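Local coordinates for protein cell death-related nuclease 4 (Caenorhabditis elegans, PDB 5DK5) that degrades RNA and DNA as a metal-dependent 3'-to-5' exonuclease of the DEDDh family and takes part in apoptotic DNA breakdown, at residues B[55-58]-B[59-62]; B[121-124]-B[125-129]; B[171-174]-B[175-179]; B[188-191]-B[192-195]; B[199-202]-B[203-207]. All coordinates share one frame; numbering follows the deposited sequence.

In the fold
All five contacts are local: round a beta turn in contact 1, along a helix or its start in the others. Contact 1 is at the surface, held by a salt bridge. Contact 2, nearest the centre of the chain, starts helix 124-136 beside the metal site. Contacts 3, 4 and 5 are partly buried. Contact 3 starts helix 172-179 with a threonine N-cap. Contacts 4 and 5 share helix 191-207: Asp190 caps its start, Asp193 ties back to the loop before it, and Asp194 is a metal ligand, while contact 5 forms the last turns, with an apolar side. Met176 of contact 3 and Ile56 of contact 1 reach contact 5. Asn172 of contact 3 hydrogen-bonds to Asp121 of contact 2.

Contact 1: B[55-58]-B[59-62]; sequences KIRE and DISF
Arg57 and Asp59 form a side-on, two-nitrogen salt bridge across the turn. NE of Arg57 gives a hydrogen bond to OD1 of Asp59 at 3.0 Å, tilted from the guanidinium plane. NH2 of Arg57 gives a shorter one to OD2 of Asp59, 2.6 Å, close to that plane. Both oxygens use their syn lone pairs, and the two flat groups are nearly coplanar, 28° apart. The arginine chain bends at chi2 and chi3 (-65° and -56°), which folds the guanidinium back beside the turn. Ile60 supports it from one face: its CD1 sits over the centre of the group, 3.6 Å from CZ of Arg57. With an alanine in place of the arginine, the Asp59 carboxylate would probably lose its charged mate and the end of Ile60 its cover. The backbone closes beneath, with Ile60 N bonded to Arg57 O at 3.0 Å. Glu58 lies at the corner, and its O accepts from OG of Ser61 at 3.2 Å. Ile60 also packs on Trp105 and Leu109 of helix 95-109. This is a type I beta turn, Arg57 to Ile60, interrupting strand 55-65 where it pairs with strand 41-50 in a beta hairpin.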
loop_
_atom_site.group_PDB
_atom_site.type_symbol
_atom_site.label_atom_id
_atom_site.label_comp_id
_atom_site.label_asym_id
_atom_site.label_seq_id
_atom_site.Cartn_x
_atom_site.Cartn_y
_atom_site.Cartn_z
ATOM N N LYS B 55 4.215 33.200 -22.818
ATOM C CA LYS B 55 5.013 33.240 -21.595
ATOM C C LYS B 55 4.605 32.153 -20.605
ATOM O O LYS B 55 3.462 32.107 -20.154
ATOM C CB LYS B 55 4.889 34.616 -20.933
ATOM C CG LYS B 55 5.694 34.779 -19.648
ATOM C CD LYS B 55 7.181 34.566 -19.880
ATOM C CE LYS B 55 7.968 34.707 -18.593
ATOM N NZ LYS B 55 9.410 34.406 -18.801
ATOM N N ILE B 56 5.554 31.283 -20.273
ATOM C CA ILE B 56 5.357 30.298 -19.217
ATOM C C ILE B 56 5.447 30.998 -17.868
ATOM O O ILE B 56 6.511 31.479 -17.478
ATOM C CB ILE B 56 6.398 29.162 -19.285
ATOM C CG1 ILE B 56 6.306 28.443 -20.635
ATOM C CG2 ILE B 56 6.193 28.174 -18.132
ATOM C CD1 ILE B 56 7.367 27.383 -20.853
ATOM N N ARG B 57 4.322 31.055 -17.161
ATOM C CA ARG B 57 4.245 31.758 -15.885
ATOM C C ARG B 57 4.488 30.810 -14.717
ATOM O O ARG B 57 3.547 30.283 -14.125
ATOM C CB ARG B 57 2.881 32.434 -15.739
ATOM C CG ARG B 57 2.580 33.464 -16.822
ATOM C CD ARG B 57 3.531 34.647 -16.757
ATOM N NE ARG B 57 3.509 35.287 -15.444
ATOM C CZ ARG B 57 2.629 36.210 -15.067
ATOM N NH1 ARG B 57 1.681 36.624 -15.899
ATOM N NH2 ARG B 57 2.697 36.723 -13.847
ATOM N N GLU B 58 5.760 30.599 -14.391
ATOM C CA GLU B 58 6.128 29.726 -13.286
ATOM C C GLU B 58 5.701 30.333 -11.953
ATOM O O GLU B 58 5.533 29.622 -10.962
ATOM C CB GLU B 58 7.634 29.460 -13.289
ATOM C CG GLU B 58 8.130 28.782 -14.561
ATOM C CD GLU B 58 9.566 28.293 -14.459
ATOM O OE1 GLU B 58 10.158 27.971 -15.512
ATOM O OE2 GLU B 58 10.102 28.221 -13.331
ATOM N N ASP B 59 5.524 31.651 -11.938
ATOM C CA ASP B 59 5.045 32.352 -10.751
ATOM C C ASP B 59 3.561 32.076 -10.517
ATOM O O ASP B 59 3.069 32.196 -9.395
ATOM C CB ASP B 59 5.288 33.857 -10.881
ATOM C CG ASP B 59 4.696 34.437 -12.151
ATOM O OD1 ASP B 59 4.664 33.723 -13.176
ATOM O OD2 ASP B 59 4.265 35.608 -12.126
ATOM N N ILE B 60 2.855 31.713 -11.584
ATOM C CA ILE B 60 1.455 31.313 -11.488
ATOM C C ILE B 60 1.369 29.794 -11.510
ATOM O O ILE B 60 1.326 29.180 -12.576
ATOM C CB ILE B 60 0.604 31.895 -12.633
ATOM C CG1 ILE B 60 0.767 33.417 -12.699
ATOM C CG2 ILE B 60 -0.866 31.509 -12.442
ATOM C CD1 ILE B 60 0.026 34.072 -13.850
ATOM N N SER B 61 1.343 29.193 -10.327
ATOM C CA SER B 61 1.345 27.743 -10.214
ATOM C C SER B 61 0.599 27.257 -8.979
ATOM O O SER B 61 0.477 27.970 -7.981
ATOM C CB SER B 61 2.783 27.223 -10.185
ATOM O OG SER B 61 3.537 27.880 -9.184
ATOM N N PHE B 62 0.099 26.031 -9.080
ATOM C CA PHE B 62 -0.537 25.332 -7.974
ATOM C C PHE B 62 0.222 24.030 -7.757
ATOM O O PHE B 62 0.371 23.244 -8.688
ATOM C CB PHE B 62 -2.007 25.060 -8.285
ATOM C CG PHE B 62 -2.758 24.409 -7.162
ATOM C CD1 PHE B 62 -3.361 25.177 -6.183
ATOM C CD2 PHE B 62 -2.870 23.030 -7.092
ATOM C CE1 PHE B 62 -4.057 24.585 -5.148
ATOM C CE2 PHE B 62 -3.565 22.431 -6.060
ATOM C CZ PHE B 62 -4.161 23.210 -5.088
#

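Contact 2: B[121-124]-B[125-129]; sequences DSRQ and DLWRI. With IPA (isopropyl alcohol), chain L; IPA (isopropyl alcohol), chain M.
Gln124 and Arg128, one helical turn apart, are joined by a nearly straight side-chain hydrogen bond. NE of Arg128 points at OE1 of Gln124, 2.6 Å away, with an N-H...O angle of 177°. The acceptor lies in the guanidinium plane. Gln124 reaches this place by bending at chi2 (-60°), which folds its amide back along the helix. The same OE1 lies at the edge of the Trp127 ring, 3.9 Å from CZ3, with the amide almost perpendicular to the ring. Arg123 reaches the ring from the preceding turn, its CD 3.8 Å from CE3 of Trp127. NH1 of Arg128 also bonds to an isopropyl alcohol, probably from the crystallisation liquor.

The backbone sets these side chains. Arg123 O accepts from Trp127 N at 2.9 Å. Gln124 O takes two donors, Arg128 N and Ile129 N, where the helix widens into a pi-type turn. Ser122 OG accepts a weak capping bond from Gln124 N. A water links Ser122 O to Leu126 N at the same end.

On another side, OD1 of Asp121 and OD1 of Asp125 stand 3.4 Å apart, two like charges close together. OD2 of Asp125 is held by the backbone N of Phe26. Asp125 also lies close to the metal ligand Asp25. The contact is the start of helix 124-136, at the edge of the metal-binding active site of a DEDDh exonuclease.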
loop_
_atom_site.group_PDB
_atom_site.type_symbol
_atom_site.label_atom_id
_atom_site.label_comp_id
_atom_site.label_asym_id
_atom_site.label_seq_id
_atom_site.Cartn_x
_atom_site.Cartn_y
_atom_site.Cartn_z
ATOM N N ASP B 121 0.049 15.459 -20.945
ATOM C CA ASP B 121 0.881 14.715 -21.884
ATOM C C ASP B 121 0.194 13.425 -22.334
ATOM O O ASP B 121 0.703 12.715 -23.198
ATOM C CB ASP B 121 2.241 14.403 -21.259
ATOM C CG ASP B 121 2.147 13.439 -20.096
ATOM O OD1 ASP B 121 1.092 13.397 -19.429
ATOM O OD2 ASP B 121 3.139 12.726 -19.845
ATOM N N SER B 122 -0.963 13.131 -21.748
ATOM C CA SER B 122 -1.749 11.966 -22.144
ATOM C C SER B 122 -3.161 12.068 -21.581
ATOM O O SER B 122 -3.505 13.045 -20.919
ATOM C CB SER B 122 -1.086 10.668 -21.668
ATOM O OG SER B 122 -1.131 10.554 -20.256
ATOM N N ARG B 123 -3.971 11.052 -21.850
ATOM C CA ARG B 123 -5.339 11.008 -21.350
ATOM C C ARG B 123 -5.372 10.607 -19.882
ATOM O O ARG B 123 -6.350 10.862 -19.184
ATOM C CB ARG B 123 -6.181 10.031 -22.176
ATOM C CG ARG B 123 -5.657 8.598 -22.180
ATOM C CD ARG B 123 -6.590 7.663 -22.938
ATOM N NE ARG B 123 -6.757 8.064 -24.333
ATOM C CZ ARG B 123 -7.615 7.500 -25.180
ATOM N NH1 ARG B 123 -8.398 6.506 -24.780
ATOM N NH2 ARG B 123 -7.693 7.932 -26.431
ATOM N N GLN B 124 -4.289 9.987 -19.423
ATOM C CA GLN B 124 -4.241 9.375 -18.098
ATOM C C GLN B 124 -4.642 10.321 -16.967
ATOM O O GLN B 124 -5.424 9.947 -16.093
ATOM C CB GLN B 124 -2.834 8.833 -17.829
ATOM C CG GLN B 124 -2.369 7.792 -18.834
ATOM C CD GLN B 124 -3.277 6.580 -18.873
ATOM O OE1 GLN B 124 -3.794 6.147 -17.844
ATOM N NE2 GLN B 124 -3.489 6.034 -20.064
ATOM N N ASP B 125 -4.110 11.539 -16.986
ATOM C CA ASP B 125 -4.311 12.480 -15.885
ATOM C C ASP B 125 -5.784 12.758 -15.588
ATOM O O ASP B 125 -6.196 12.755 -14.429
ATOM C CB ASP B 125 -3.597 13.803 -16.178
ATOM C CG ASP B 125 -2.085 13.677 -16.125
ATOM O OD1 ASP B 125 -1.472 13.389 -17.174
ATOM O OD2 ASP B 125 -1.509 13.869 -15.033
ATOM N N LEU B 126 -6.576 12.992 -16.631
ATOM C CA LEU B 126 -7.967 13.397 -16.448
ATOM C C LEU B 126 -8.963 12.265 -16.700
ATOM O O LEU B 126 -9.923 12.106 -15.946
ATOM C CB LEU B 126 -8.288 14.587 -17.356
ATOM C CG LEU B 126 -7.568 15.896 -17.007
ATOM C CD1 LEU B 126 -7.985 16.999 -17.962
ATOM C CD2 LEU B 126 -7.828 16.326 -15.565
ATOM N N TRP B 127 -8.750 11.477 -17.748
ATOM C CA TRP B 127 -9.679 10.390 -18.047
ATOM C C TRP B 127 -9.642 9.294 -16.979
ATOM O O TRP B 127 -10.688 8.778 -16.588
ATOM C CB TRP B 127 -9.390 9.773 -19.415
ATOM C CG TRP B 127 -9.911 8.377 -19.529
ATOM C CD1 TRP B 127 -11.213 7.994 -19.669
ATOM C CD2 TRP B 127 -9.138 7.172 -19.496
ATOM N NE1 TRP B 127 -11.298 6.624 -19.729
ATOM C CE2 TRP B 127 -10.038 6.097 -19.626
ATOM C CE3 TRP B 127 -7.773 6.899 -19.372
ATOM C CZ2 TRP B 127 -9.617 4.769 -19.635
ATOM C CZ3 TRP B 127 -7.357 5.582 -19.381
ATOM C CH2 TRP B 127 -8.275 4.533 -19.512
ATOM N N ARG B 128 -8.448 8.939 -16.509
ATOM C CA ARG B 128 -8.307 7.867 -15.519
ATOM C C ARG B 128 -8.138 8.405 -14.103
ATOM O O ARG B 128 -9.009 8.219 -13.252
ATOM C CB ARG B 128 -7.120 6.960 -15.865
ATOM C CG ARG B 128 -6.897 5.828 -14.857
ATOM C CD ARG B 128 -5.854 4.823 -15.342
ATOM N NE ARG B 128 -4.528 5.420 -15.455
ATOM C CZ ARG B 128 -3.692 5.602 -14.437
ATOM N NH1 ARG B 128 -4.036 5.237 -13.209
ATOM N NH2 ARG B 128 -2.508 6.157 -14.649
ATOM N N ILE B 129 -7.012 9.069 -13.857
ATOM C CA ILE B 129 -6.638 9.482 -12.507
ATOM C C ILE B 129 -7.673 10.412 -11.884
ATOM O O ILE B 129 -8.142 10.167 -10.773
ATOM C CB ILE B 129 -5.257 10.171 -12.503
ATOM C CG1 ILE B 129 -4.182 9.156 -12.899
ATOM C CG2 ILE B 129 -4.954 10.790 -11.130
ATOM C CD1 ILE B 129 -2.780 9.729 -13.039
HETATM C C1 IPA L . -1.728 9.169 -26.474
HETATM C C2 IPA L . -1.747 9.129 -24.963
HETATM C C3 IPA L . -1.156 7.825 -24.474
HETATM O O2 IPA L . -3.080 9.224 -24.523
HETATM C C1 IPA M . -7.686 3.095 -10.629
HETATM C C2 IPA M . -7.525 2.581 -12.042
HETATM C C3 IPA M . -8.665 3.095 -12.894
HETATM O O2 IPA M . -6.298 3.041 -12.561
HETATM O O HOH W 1 -5.681 13.684 -19.435
#

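Contact 3: B[171-174]-B[175-179]; sequences TNIG and KMNEY
Thr171, the N-cap, and Lys175 are joined across the first turn, Lys175 N to Thr171 O at 2.8 Å. The next three carbonyls are satisfied in the same i to i+4 way. Asn172 O takes Met176 N at 3.0 Å, Ile173 O takes Asn177 N at 2.9 Å, and Gly174 O takes Glu178 N at 3.1 Å. Thr171 also caps the end with its side chain: OG1 accepts from Gly174 N at 3.0 Å. A side chain at Gly174 would run into that hydroxyl. OG1 has a second, weak bond to the sulfonate of a bound MES.

The polar side chains find their partners in other parts of the chain. Asn172 ND2 bonds to Asp121 O. Asn177 ND2 bonds to Asn197 OD1, and Glu178 OE1 takes the backbone N of Ala169.

Apolar atoms close over the acceptors. Met176 bends at chi3 (-69°), which curls its CE back to 3.3 Å from Asn172 O. Lys175 CG rests 3.2 Å from Thr171 O before the extended chain leads away. Ile173 and Asn177 lie side by side, pointing the same way, with CG2 of Ile173 3.7 Å from ND2 of Asn177. Ile173 continues to Asn197 and Ile198 of helix 191-207. The whole is an N-capped helix start, packed on helix 191-207 beside the MES-occupied active site.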
loop_
_atom_site.group_PDB
_atom_site.type_symbol
_atom_site.label_atom_id
_atom_site.label_comp_id
_atom_site.label_asym_id
_atom_site.label_seq_id
_atom_site.Cartn_x
_atom_site.Cartn_y
_atom_site.Cartn_z
ATOM N N THR B 171 8.994 7.493 -23.031
ATOM C CA THR B 171 7.815 8.186 -22.511
ATOM C C THR B 171 7.333 9.277 -23.459
ATOM O O THR B 171 8.047 9.680 -24.376
ATOM C CB THR B 171 8.094 8.825 -21.139
ATOM O OG1 THR B 171 9.188 9.744 -21.249
ATOM C CG2 THR B 171 8.430 7.760 -20.111
ATOM N N ASN B 172 6.115 9.758 -23.224
ATOM C CA ASN B 172 5.540 10.825 -24.033
ATOM C C ASN B 172 6.356 12.108 -23.933
ATOM O O ASN B 172 6.722 12.696 -24.948
ATOM C CB ASN B 172 4.093 11.090 -23.611
ATOM C CG ASN B 172 3.133 10.038 -24.133
ATOM O OD1 ASN B 172 3.547 8.962 -24.564
ATOM N ND2 ASN B 172 1.843 10.347 -24.097
ATOM N N ILE B 173 6.640 12.535 -22.707
ATOM C CA ILE B 173 7.455 13.724 -22.484
ATOM C C ILE B 173 8.865 13.510 -23.021
ATOM O O ILE B 173 9.458 14.412 -23.612
ATOM C CB ILE B 173 7.525 14.093 -20.988
ATOM C CG1 ILE B 173 6.147 14.536 -20.491
ATOM C CG2 ILE B 173 8.550 15.209 -20.748
ATOM C CD1 ILE B 173 6.048 14.692 -18.984
ATOM N N GLY B 174 9.397 12.310 -22.807
ATOM C CA GLY B 174 10.730 11.972 -23.270
ATOM C C GLY B 174 10.849 12.014 -24.782
ATOM O O GLY B 174 11.848 12.492 -25.319
ATOM N N LYS B 175 9.830 11.506 -25.469
ATOM C CA LYS B 175 9.807 11.510 -26.928
ATOM C C LYS B 175 9.719 12.930 -27.475
ATOM O O LYS B 175 10.443 13.295 -28.400
ATOM C CB LYS B 175 8.633 10.680 -27.449
ATOM C CG LYS B 175 8.867 9.181 -27.405
ATOM C CD LYS B 175 7.624 8.415 -27.821
ATOM C CE LYS B 175 7.851 6.914 -27.762
ATOM N NZ LYS B 175 6.641 6.153 -28.172
ATOM N N MET B 176 8.825 13.723 -26.895
ATOM C CA MET B 176 8.610 15.092 -27.343
ATOM C C MET B 176 9.853 15.951 -27.125
ATOM O O MET B 176 10.198 16.773 -27.970
ATOM C CB MET B 176 7.407 15.700 -26.622
ATOM C CG MET B 176 6.081 15.104 -27.064
ATOM S SD MET B 176 4.633 15.900 -26.341
ATOM C CE MET B 176 4.784 15.406 -24.627
ATOM N N ASN B 177 10.530 15.756 -25.999
ATOM C CA ASN B 177 11.763 16.487 -25.727
ATOM C C ASN B 177 12.880 16.085 -26.685
ATOM O O ASN B 177 13.711 16.911 -27.065
ATOM C CB ASN B 177 12.219 16.264 -24.282
ATOM C CG ASN B 177 11.608 17.260 -23.306
ATOM O OD1 ASN B 177 11.168 18.342 -23.690
ATOM N ND2 ASN B 177 11.595 16.896 -22.029
ATOM N N GLU B 178 12.901 14.814 -27.074
ATOM C CA GLU B 178 13.924 14.313 -27.984
ATOM C C GLU B 178 13.672 14.800 -29.408
ATOM O O GLU B 178 14.611 15.048 -30.164
ATOM C CB GLU B 178 13.970 12.785 -27.952
ATOM C CG GLU B 178 15.107 12.180 -28.769
ATOM C CD GLU B 178 15.163 10.669 -28.658
ATOM O OE1 GLU B 178 14.258 10.082 -28.028
ATOM O OE2 GLU B 178 16.114 10.066 -29.200
ATOM N N TYR B 179 12.399 14.936 -29.767
ATOM C CA TYR B 179 12.024 15.353 -31.114
ATOM C C TYR B 179 12.441 16.795 -31.384
ATOM O O TYR B 179 13.023 17.098 -32.426
ATOM C CB TYR B 179 10.516 15.199 -31.318
ATOM C CG TYR B 179 10.054 15.510 -32.723
ATOM C CD1 TYR B 179 10.001 14.517 -33.691
ATOM C CD2 TYR B 179 9.666 16.794 -33.080
ATOM C CE1 TYR B 179 9.577 14.795 -34.977
ATOM C CE2 TYR B 179 9.240 17.081 -34.364
ATOM C CZ TYR B 179 9.198 16.077 -35.308
ATOM O OH TYR B 179 8.777 16.357 -36.586
#

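Contact 4: B[188-191]-B[192-195]; sequences AHDA and MDDC
From Ala188 the chain bends through His189, in a left-handed backbone conformation (phi 54°, psi 46°), and enters the helix at Ala191. Asp193 ties this bend to the first turn. Its OD1 accepts from Ala188 N at 3.0 Å through the syn lone pair. Its OD2 accepts from His189 N at 2.5 Å, a donor that comes from above the carboxylate plane. One carboxylate thus holds two successive backbone N-H groups. CG of Asp193 stands beside its own backbone N (chi1 -76°), which turns the carboxylate back toward the loop. CB of Ala188 touches the same OD1 at 3.4 Å. Both N-H groups are likely to lose their acceptor if an alanine replaces Asp193, and the bend at His189 to be set free to shift.

Asp190, the N-cap, acts at the same helix end. Its OD1 accepts a weak capping bond from Met192 N, 3.1 Å long, and lies alongside CB of Met192. Its OD2 bonds weakly to Gln43. The Asp190 O receives weak bonds from Asp193 N and Asp194 N. Cys195 N then reaches Ala191 O at 3.1 Å in a regular helical bond.

Asp194 turns to the metal site. Its CB lies 3.3 Å from Ala191 O, while the carboxylate is a magnesium ligand, together with Asp25 and Glu27. OD2 of Asp194 also bonds to the MES nitrogen. This is an aspartate N-cap opening helix 191-207, the helix that brings the last acidic metal ligand into the DEDDh active site.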
loop_
_atom_site.group_PDB
_atom_site.type_symbol
_atom_site.label_atom_id
_atom_site.label_comp_id
_atom_site.label_asym_id
_atom_site.label_seq_id
_atom_site.Cartn_x
_atom_site.Cartn_y
_atom_site.Cartn_z
ATOM N N ALA B 188 12.944 19.534 -9.326
ATOM C CA ALA B 188 12.258 18.961 -8.174
ATOM C C ALA B 188 12.131 17.446 -8.290
ATOM O O ALA B 188 11.886 16.761 -7.298
ATOM C CB ALA B 188 10.883 19.595 -8.021
ATOM N N HIS B 189 12.300 16.933 -9.506
ATOM C CA HIS B 189 12.138 15.509 -9.784
ATOM C C HIS B 189 10.778 14.993 -9.311
ATOM O O HIS B 189 10.688 13.937 -8.682
ATOM C CB HIS B 189 13.266 14.704 -9.128
ATOM C CG HIS B 189 14.621 14.996 -9.692
ATOM N ND1 HIS B 189 14.964 14.703 -10.997
ATOM C CD2 HIS B 189 15.725 15.547 -9.131
ATOM C CE1 HIS B 189 16.215 15.064 -11.213
ATOM N NE2 HIS B 189 16.700 15.578 -10.099
ATOM N N ASP B 190 9.724 15.745 -9.617
ATOM C CA ASP B 190 8.370 15.358 -9.237
ATOM C C ASP B 190 7.347 15.869 -10.260
ATOM O O ASP B 190 7.684 16.095 -11.424
ATOM C CB ASP B 190 8.052 15.874 -7.827
ATOM C CG ASP B 190 8.135 17.389 -7.715
ATOM O OD1 ASP B 190 8.238 18.077 -8.753
ATOM O OD2 ASP B 190 8.095 17.895 -6.573
ATOM N N ALA B 191 6.104 16.047 -9.822
ATOM C CA ALA B 191 5.013 16.460 -10.701
ATOM C C ALA B 191 5.289 17.790 -11.393
ATOM O O ALA B 191 4.971 17.959 -12.570
ATOM C CB ALA B 191 3.723 16.552 -9.912
ATOM N N MET B 192 5.872 18.732 -10.662
ATOM C CA MET B 192 6.086 20.073 -11.191
ATOM C C MET B 192 7.098 20.047 -12.334
ATOM O O MET B 192 7.025 20.863 -13.250
ATOM C CB MET B 192 6.553 21.021 -10.082
ATOM C CG MET B 192 6.742 22.467 -10.527
ATOM S SD MET B 192 5.300 23.180 -11.352
ATOM C CE MET B 192 4.087 23.146 -10.034
ATOM N N ASP B 193 8.033 19.103 -12.286
ATOM C CA ASP B 193 9.003 18.944 -13.365
ATOM C C ASP B 193 8.301 18.524 -14.651
ATOM O O ASP B 193 8.633 19.008 -15.733
ATOM C CB ASP B 193 10.074 17.919 -12.990
ATOM C CG ASP B 193 11.087 18.470 -12.008
ATOM O OD1 ASP B 193 10.816 19.522 -11.393
ATOM O OD2 ASP B 193 12.155 17.843 -11.847
ATOM N N ASP B 194 7.329 17.626 -14.526
ATOM C CA ASP B 194 6.527 17.210 -15.671
ATOM C C ASP B 194 5.785 18.410 -16.245
ATOM O O ASP B 194 5.748 18.604 -17.457
ATOM C CB ASP B 194 5.537 16.113 -15.276
ATOM C CG ASP B 194 6.222 14.809 -14.919
ATOM O OD1 ASP B 194 7.456 14.814 -14.736
ATOM O OD2 ASP B 194 5.525 13.778 -14.818
ATOM N N CYS B 195 5.202 19.213 -15.360
ATOM C CA CYS B 195 4.485 20.416 -15.767
ATOM C C CYS B 195 5.387 21.353 -16.564
ATOM O O CYS B 195 4.993 21.862 -17.613
ATOM C CB CYS B 195 3.932 21.148 -14.543
ATOM S SG CYS B 195 2.486 20.370 -13.802
#

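Contact 5: B[199-202]-B[203-207]; sequences ATIL and QRMIN
Ile201 and Met205, one turn apart, form the tightly packed side of the contact. CG2 of Ile201 meets SD of Met205 at 3.7 Å, the two side chains crossing at a slant. CG of Met205 lies beside its backbone N (chi1 -83°) and rests 3.2 Å from Ile201 O. The chain then bends at chi3 and carries the methyl end away. Helices cover this side: Ile201 packs on Ile173 and Met176 of helix 172-179, and Met205 on Leu151 and Ile154 of helix 151-161. Leu202 is buried too, against Leu151 and Tyr49.

The other side is looser. Thr200 and Arg204 are partly exposed, and they meet mainly through the backbone, with Arg204 N bonded to Thr200 O at 2.9 Å. CB of Arg204 lies 3.4 Å from the same oxygen, but the rest of its chain bends away at chi2 and chi3. OG1 of Thr200 is hydrogen-bonded to Leu196 O, one turn back. Gln203 is extended, with CB 3.5 Å from Ala199 O and NE2 weakly bonded to Asp54 O.

The i to i+4 bonds are short at first. Gln203 N to Ala199 O is 2.9 Å and Met205 N to Ile201 O is 2.8 Å. Ile206 N to Leu202 O is weaker, 3.3 Å, near the end of helix 191-207. The chemistry is that of an amphipathic helix: its apolar side is set against neighbouring helices and strand 41-50, while Thr200, Gln203 and Arg204 lie on its partly exposed side; the main-chain bonds hold both.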
loop_
_atom_site.group_PDB
_atom_site.type_symbol
_atom_site.label_atom_id
_atom_site.label_comp_id
_atom_site.label_asym_id
_atom_site.label_seq_id
_atom_site.Cartn_x
_atom_site.Cartn_y
_atom_site.Cartn_z
ATOM N N ALA B 199 5.073 22.241 -20.470
ATOM C CA ALA B 199 4.898 23.655 -20.784
ATOM C C ALA B 199 5.915 24.117 -21.822
ATOM O O ALA B 199 5.570 24.824 -22.768
ATOM C CB ALA B 199 5.014 24.493 -19.523
ATOM N N THR B 200 7.169 23.717 -21.640
ATOM C CA THR B 200 8.231 24.091 -22.568
ATOM C C THR B 200 8.002 23.438 -23.928
ATOM O O THR B 200 8.215 24.062 -24.968
ATOM C CB THR B 200 9.614 23.688 -22.030
ATOM O OG1 THR B 200 9.799 24.245 -20.723
ATOM C CG2 THR B 200 10.722 24.185 -22.949
ATOM N N ILE B 201 7.569 22.183 -23.912
ATOM C CA ILE B 201 7.210 21.483 -25.139
ATOM C C ILE B 201 6.058 22.209 -25.824
ATOM O O ILE B 201 6.109 22.477 -27.024
ATOM C CB ILE B 201 6.810 20.019 -24.861
ATOM C CG1 ILE B 201 8.031 19.212 -24.416
ATOM C CG2 ILE B 201 6.205 19.365 -26.106
ATOM C CD1 ILE B 201 7.684 17.914 -23.715
ATOM N N LEU B 202 5.025 22.523 -25.047
ATOM C CA LEU B 202 3.859 23.238 -25.554
ATOM C C LEU B 202 4.269 24.543 -26.225
ATOM O O LEU B 202 3.794 24.870 -27.310
ATOM C CB LEU B 202 2.874 23.517 -24.415
ATOM C CG LEU B 202 1.683 24.427 -24.727
ATOM C CD1 LEU B 202 0.785 23.809 -25.783
ATOM C CD2 LEU B 202 0.898 24.716 -23.460
ATOM N N GLN B 203 5.162 25.280 -25.571
ATOM C CA GLN B 203 5.643 26.554 -26.090
ATOM C C GLN B 203 6.392 26.364 -27.403
ATOM O O GLN B 203 6.091 27.017 -28.402
ATOM C CB GLN B 203 6.553 27.233 -25.063
ATOM C CG GLN B 203 7.026 28.623 -25.461
ATOM C CD GLN B 203 7.857 29.283 -24.379
ATOM O OE1 GLN B 203 8.775 28.676 -23.827
ATOM N NE2 GLN B 203 7.533 30.532 -24.062
ATOM N N ARG B 204 7.369 25.462 -27.391
ATOM C CA ARG B 204 8.177 25.186 -28.574
ATOM C C ARG B 204 7.312 24.716 -29.736
ATOM O O ARG B 204 7.590 25.033 -30.893
ATOM C CB ARG B 204 9.246 24.135 -28.257
ATOM C CG ARG B 204 10.055 23.660 -29.463
ATOM C CD ARG B 204 10.826 24.791 -30.125
ATOM N NE ARG B 204 11.916 25.278 -29.284
ATOM C CZ ARG B 204 13.137 24.751 -29.248
ATOM N NH1 ARG B 204 13.450 23.707 -30.007
ATOM N NH2 ARG B 204 14.054 25.271 -28.445
ATOM N N MET B 205 6.266 23.959 -29.425
ATOM C CA MET B 205 5.402 23.408 -30.458
ATOM C C MET B 205 4.692 24.500 -31.254
ATOM O O MET B 205 4.686 24.458 -32.484
ATOM C CB MET B 205 4.377 22.452 -29.845
ATOM C CG MET B 205 4.924 21.053 -29.619
ATOM S SD MET B 205 3.757 19.933 -28.821
ATOM C CE MET B 205 2.451 19.855 -30.045
ATOM N N ILE B 206 4.101 25.478 -30.570
ATOM C CA ILE B 206 3.370 26.530 -31.272
ATOM C C ILE B 206 4.354 27.447 -31.989
ATOM O O ILE B 206 4.029 28.039 -33.019
ATOM C CB ILE B 206 2.460 27.364 -30.322
ATOM C CG1 ILE B 206 3.257 28.387 -29.494
ATOM C CG2 ILE B 206 1.652 26.443 -29.417
ATOM C CD1 ILE B 206 2.385 29.408 -28.804
ATOM N N ASN B 207 5.560 27.557 -31.441
ATOM C CA ASN B 207 6.607 28.355 -32.066
ATOM C C ASN B 207 7.121 27.669 -33.326
ATOM O O ASN B 207 7.656 28.319 -34.223
ATOM C CB ASN B 207 7.755 28.603 -31.086
ATOM C CG ASN B 207 7.332 29.440 -29.890
ATOM O OD1 ASN B 207 6.253 30.033 -29.882
ATOM N ND2 ASN B 207 8.188 29.498 -28.877
#